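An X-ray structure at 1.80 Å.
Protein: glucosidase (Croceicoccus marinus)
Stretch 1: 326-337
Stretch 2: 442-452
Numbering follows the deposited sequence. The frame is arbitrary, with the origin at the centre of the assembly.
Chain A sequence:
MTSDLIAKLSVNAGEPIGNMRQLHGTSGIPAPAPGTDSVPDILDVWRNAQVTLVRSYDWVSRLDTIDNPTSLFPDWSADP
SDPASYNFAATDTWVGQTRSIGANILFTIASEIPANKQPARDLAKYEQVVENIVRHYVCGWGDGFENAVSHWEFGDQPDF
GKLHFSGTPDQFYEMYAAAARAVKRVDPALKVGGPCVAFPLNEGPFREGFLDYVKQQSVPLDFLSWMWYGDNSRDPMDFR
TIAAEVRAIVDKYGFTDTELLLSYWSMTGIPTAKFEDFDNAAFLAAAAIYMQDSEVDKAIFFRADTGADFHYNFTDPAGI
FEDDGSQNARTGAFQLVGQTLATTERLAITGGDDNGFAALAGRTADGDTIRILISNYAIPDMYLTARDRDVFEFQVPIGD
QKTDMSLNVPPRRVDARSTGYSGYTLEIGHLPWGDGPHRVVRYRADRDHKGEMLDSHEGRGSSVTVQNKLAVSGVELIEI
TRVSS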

# COMPACT_ATOMS: atom_id res chain seq x y z
N SER A 326 2.47 15.90 12.47
CA SER A 326 3.19 15.27 13.57
C SER A 326 2.84 13.78 13.64
O SER A 326 1.93 13.29 12.97
CB SER A 326 2.91 15.98 14.89
OG SER A 326 1.53 15.96 15.19
N GLN A 327 3.57 13.06 14.50
CA GLN A 327 3.62 11.61 14.46
C GLN A 327 2.89 11.00 15.65
O GLN A 327 2.53 11.68 16.63
CB GLN A 327 5.07 11.12 14.41
CG GLN A 327 5.69 11.36 13.05
CD GLN A 327 7.16 11.09 13.02
OE1 GLN A 327 7.65 10.11 13.60
NE2 GLN A 327 7.90 11.97 12.36
N ASN A 328 2.65 9.70 15.54
CA ASN A 328 1.82 8.99 16.51
C ASN A 328 2.15 7.51 16.41
O ASN A 328 3.15 7.12 15.80
CB ASN A 328 0.34 9.29 16.24
CG ASN A 328 -0.04 9.04 14.80
OD1 ASN A 328 0.50 8.12 14.17
ND2 ASN A 328 -0.95 9.86 14.25
N ALA A 329 1.30 6.67 17.00
CA ALA A 329 1.55 5.24 16.96
C ALA A 329 1.39 4.68 15.55
O ALA A 329 2.14 3.78 15.14
CB ALA A 329 0.63 4.49 17.94
N ARG A 330 0.42 5.18 14.78
CA ARG A 330 0.26 4.70 13.40
C ARG A 330 1.49 5.02 12.56
O ARG A 330 1.97 4.17 11.80
CB ARG A 330 -0.99 5.31 12.76
CG ARG A 330 -2.32 4.63 13.09
CD ARG A 330 -3.49 5.56 12.75
NE ARG A 330 -3.55 6.70 13.66
CZ ARG A 330 -4.17 7.85 13.40
NH1 ARG A 330 -4.80 8.02 12.25
NH2 ARG A 330 -4.16 8.82 14.31
N THR A 331 1.98 6.26 12.63
CA THR A 331 3.17 6.59 11.85
C THR A 331 4.38 5.83 12.38
O THR A 331 5.29 5.50 11.60
CB THR A 331 3.44 8.10 11.85
OG1 THR A 331 3.69 8.56 13.18
CG2 THR A 331 2.23 8.86 11.29
N GLY A 332 4.41 5.53 13.68
CA GLY A 332 5.50 4.73 14.20
C GLY A 332 5.47 3.32 13.65
O GLY A 332 6.47 2.82 13.15
N ALA A 333 4.29 2.68 13.70
CA ALA A 333 4.17 1.34 13.14
C ALA A 333 4.47 1.33 11.65
O ALA A 333 5.09 0.39 11.14
CB ALA A 333 2.76 0.78 13.41
N PHE A 334 4.05 2.37 10.94
CA PHE A 334 4.32 2.45 9.51
C PHE A 334 5.82 2.40 9.22
O PHE A 334 6.26 1.69 8.31
CB PHE A 334 3.70 3.73 8.94
CG PHE A 334 3.87 3.88 7.44
CD1 PHE A 334 3.04 3.21 6.56
CD2 PHE A 334 4.86 4.72 6.93
CE1 PHE A 334 3.18 3.37 5.18
CE2 PHE A 334 5.01 4.88 5.55
CZ PHE A 334 4.18 4.20 4.68
N GLN A 335 6.63 3.13 10.00
CA GLN A 335 8.07 3.11 9.80
C GLN A 335 8.67 1.76 10.19
O GLN A 335 9.52 1.23 9.47
CB GLN A 335 8.73 4.24 10.60
CG GLN A 335 8.38 5.64 10.09
CD GLN A 335 8.87 6.72 11.04
OE1 GLN A 335 10.03 7.13 10.99
NE2 GLN A 335 7.99 7.18 11.92
N LEU A 336 8.27 1.20 11.33
CA LEU A 336 8.87 -0.06 11.76
C LEU A 336 8.53 -1.19 10.79
O LEU A 336 9.36 -2.07 10.54
CB LEU A 336 8.41 -0.42 13.17
CG LEU A 336 8.61 0.62 14.27
CD1 LEU A 336 8.26 -0.03 15.59
CD2 LEU A 336 10.02 1.17 14.28
N VAL A 337 7.31 -1.18 10.25
CA VAL A 337 6.94 -2.16 9.22
C VAL A 337 7.84 -2.02 8.00
O VAL A 337 8.44 -2.99 7.53
CB VAL A 337 5.46 -2.01 8.83
CG1 VAL A 337 5.19 -2.73 7.53
CG2 VAL A 337 4.53 -2.52 9.94
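Stretch 2 442-452: RYRADRDHKGE

Close packing of a helix on a strand and its turn depends on small residues where the backbones meet, and this glucosidase offers a compact example. Residues 329-337 form the start of a helix; residues 442-446 end a strand, followed by a type I turn from Asp 446 to His 449 and a corner at Lys 450 and Gly 451. The helix and strand axes run at 140° to each other, closer to antiparallel than parallel, and approach to 7.1 Å.

The closest CA pair is glycine on glycine, Gly 332 CA lying 3.9 Å from Gly 451 CA; the same Gly 332 CA is 3.4 Å from Lys 450 O. A CB on Gly 332 would clash with Lys 450 C and Gly 451 N; one on Gly 451 would clash with Gly 332 CA, and its phi of 93° and psi of 2° already call for glycine.

Beside the glycines the side chains are small, and longer ones come in farther out. Ala 445 points toward the helix, its CB 3.5 Å from Ala 329 O and 3.7 Å from Ala 333 N. Farther along, Leu 336 CD2 rests 3.8 Å from Tyr 443 CB. At the other end, Lys 450 CD lies 3.3 Å from Gln 327 O. No direct hydrogen bond crosses; instead, water 1 donates to Lys 450 O (3.0 Å) and Gln 327 OE1 (2.4 Å).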

# COMPACT_ATOMS: atom_id res chain seq x y z
N ARG A 442 15.57 -1.48 20.79
CA ARG A 442 14.14 -1.75 20.75
C ARG A 442 13.36 -0.46 20.49
O ARG A 442 13.61 0.54 21.16
CB ARG A 442 13.69 -2.40 22.06
CG ARG A 442 12.19 -2.34 22.34
CD ARG A 442 11.86 -3.14 23.62
NE ARG A 442 12.04 -2.37 24.85
CZ ARG A 442 11.06 -1.81 25.55
NH1 ARG A 442 9.80 -1.90 25.14
NH2 ARG A 442 11.33 -1.14 26.67
N TYR A 443 12.43 -0.50 19.52
CA TYR A 443 11.54 0.60 19.18
C TYR A 443 10.09 0.17 19.42
O TYR A 443 9.72 -0.98 19.17
CB TYR A 443 11.69 1.05 17.71
CG TYR A 443 13.10 1.31 17.28
CD1 TYR A 443 13.93 0.27 16.89
CD2 TYR A 443 13.60 2.61 17.22
CE1 TYR A 443 15.24 0.51 16.48
CE2 TYR A 443 14.90 2.86 16.82
CZ TYR A 443 15.71 1.80 16.45
OH TYR A 443 16.99 2.03 16.05
N ARG A 444 9.25 1.12 19.85
CA ARG A 444 7.90 0.81 20.29
C ARG A 444 6.89 1.80 19.74
O ARG A 444 7.11 3.01 19.81
CB ARG A 444 7.83 0.83 21.83
CG ARG A 444 6.44 0.76 22.41
CD ARG A 444 5.83 -0.62 22.20
NE ARG A 444 6.58 -1.67 22.89
CZ ARG A 444 6.30 -2.11 24.11
NH1 ARG A 444 5.28 -1.59 24.79
NH2 ARG A 444 7.03 -3.08 24.66
N ALA A 445 5.76 1.29 19.23
CA ALA A 445 4.63 2.14 18.87
C ALA A 445 3.41 1.60 19.59
O ALA A 445 2.99 0.46 19.35
CB ALA A 445 4.40 2.17 17.35
N ASP A 446 2.86 2.38 20.52
CA ASP A 446 1.70 1.94 21.28
C ASP A 446 1.02 3.19 21.85
O ASP A 446 1.26 4.30 21.37
CB ASP A 446 2.12 0.91 22.35
CG ASP A 446 3.02 1.48 23.43
OD1 ASP A 446 3.22 2.71 23.50
OD2 ASP A 446 3.52 0.68 24.25
N ARG A 447 0.16 3.00 22.85
CA ARG A 447 -0.61 4.13 23.37
C ARG A 447 0.28 5.20 24.00
O ARG A 447 -0.18 6.34 24.18
CB ARG A 447 -1.64 3.63 24.39
CG ARG A 447 -1.04 2.99 25.62
CD ARG A 447 -2.04 2.95 26.78
NE ARG A 447 -3.38 2.49 26.37
CZ ARG A 447 -4.45 3.28 26.28
NH1 ARG A 447 -4.35 4.57 26.54
NH2 ARG A 447 -5.61 2.77 25.91
N ASP A 448 1.53 4.87 24.30
CA ASP A 448 2.45 5.81 24.91
C ASP A 448 3.65 6.17 24.04
O ASP A 448 4.49 6.96 24.47
CB ASP A 448 2.96 5.25 26.25
CG ASP A 448 1.84 5.00 27.24
OD1 ASP A 448 0.94 5.86 27.34
OD2 ASP A 448 1.84 3.94 27.90
N HIS A 449 3.78 5.59 22.85
CA HIS A 449 4.99 5.77 22.07
C HIS A 449 4.67 5.80 20.59
O HIS A 449 3.73 5.14 20.13
CB HIS A 449 6.01 4.65 22.33
CG HIS A 449 6.35 4.49 23.77
ND1 HIS A 449 7.37 5.18 24.37
CD2 HIS A 449 5.78 3.73 24.74
CE1 HIS A 449 7.44 4.84 25.65
NE2 HIS A 449 6.48 3.97 25.90
N LYS A 450 5.50 6.54 19.85
CA LYS A 450 5.32 6.81 18.43
C LYS A 450 6.42 6.18 17.57
O LYS A 450 6.81 6.74 16.55
CB LYS A 450 5.30 8.31 18.16
CG LYS A 450 4.57 9.15 19.19
CD LYS A 450 4.75 10.66 18.92
CE LYS A 450 6.19 11.00 18.61
NZ LYS A 450 6.50 12.41 18.97
N GLY A 451 6.94 5.03 17.98
CA GLY A 451 7.98 4.39 17.20
C GLY A 451 9.40 4.73 17.58
O GLY A 451 10.33 4.23 16.93
N GLU A 452 9.62 5.54 18.62
CA GLU A 452 10.97 5.90 19.03
C GLU A 452 11.63 4.74 19.76
O GLU A 452 10.97 3.78 20.20
CB GLU A 452 10.97 7.15 19.92
CG GLU A 452 10.46 6.93 21.37
CD GLU A 452 8.95 7.12 21.49
OE1 GLU A 452 8.25 6.99 20.46
OE2 GLU A 452 8.45 7.41 22.60
O HOH W 1 6.31 8.12 13.95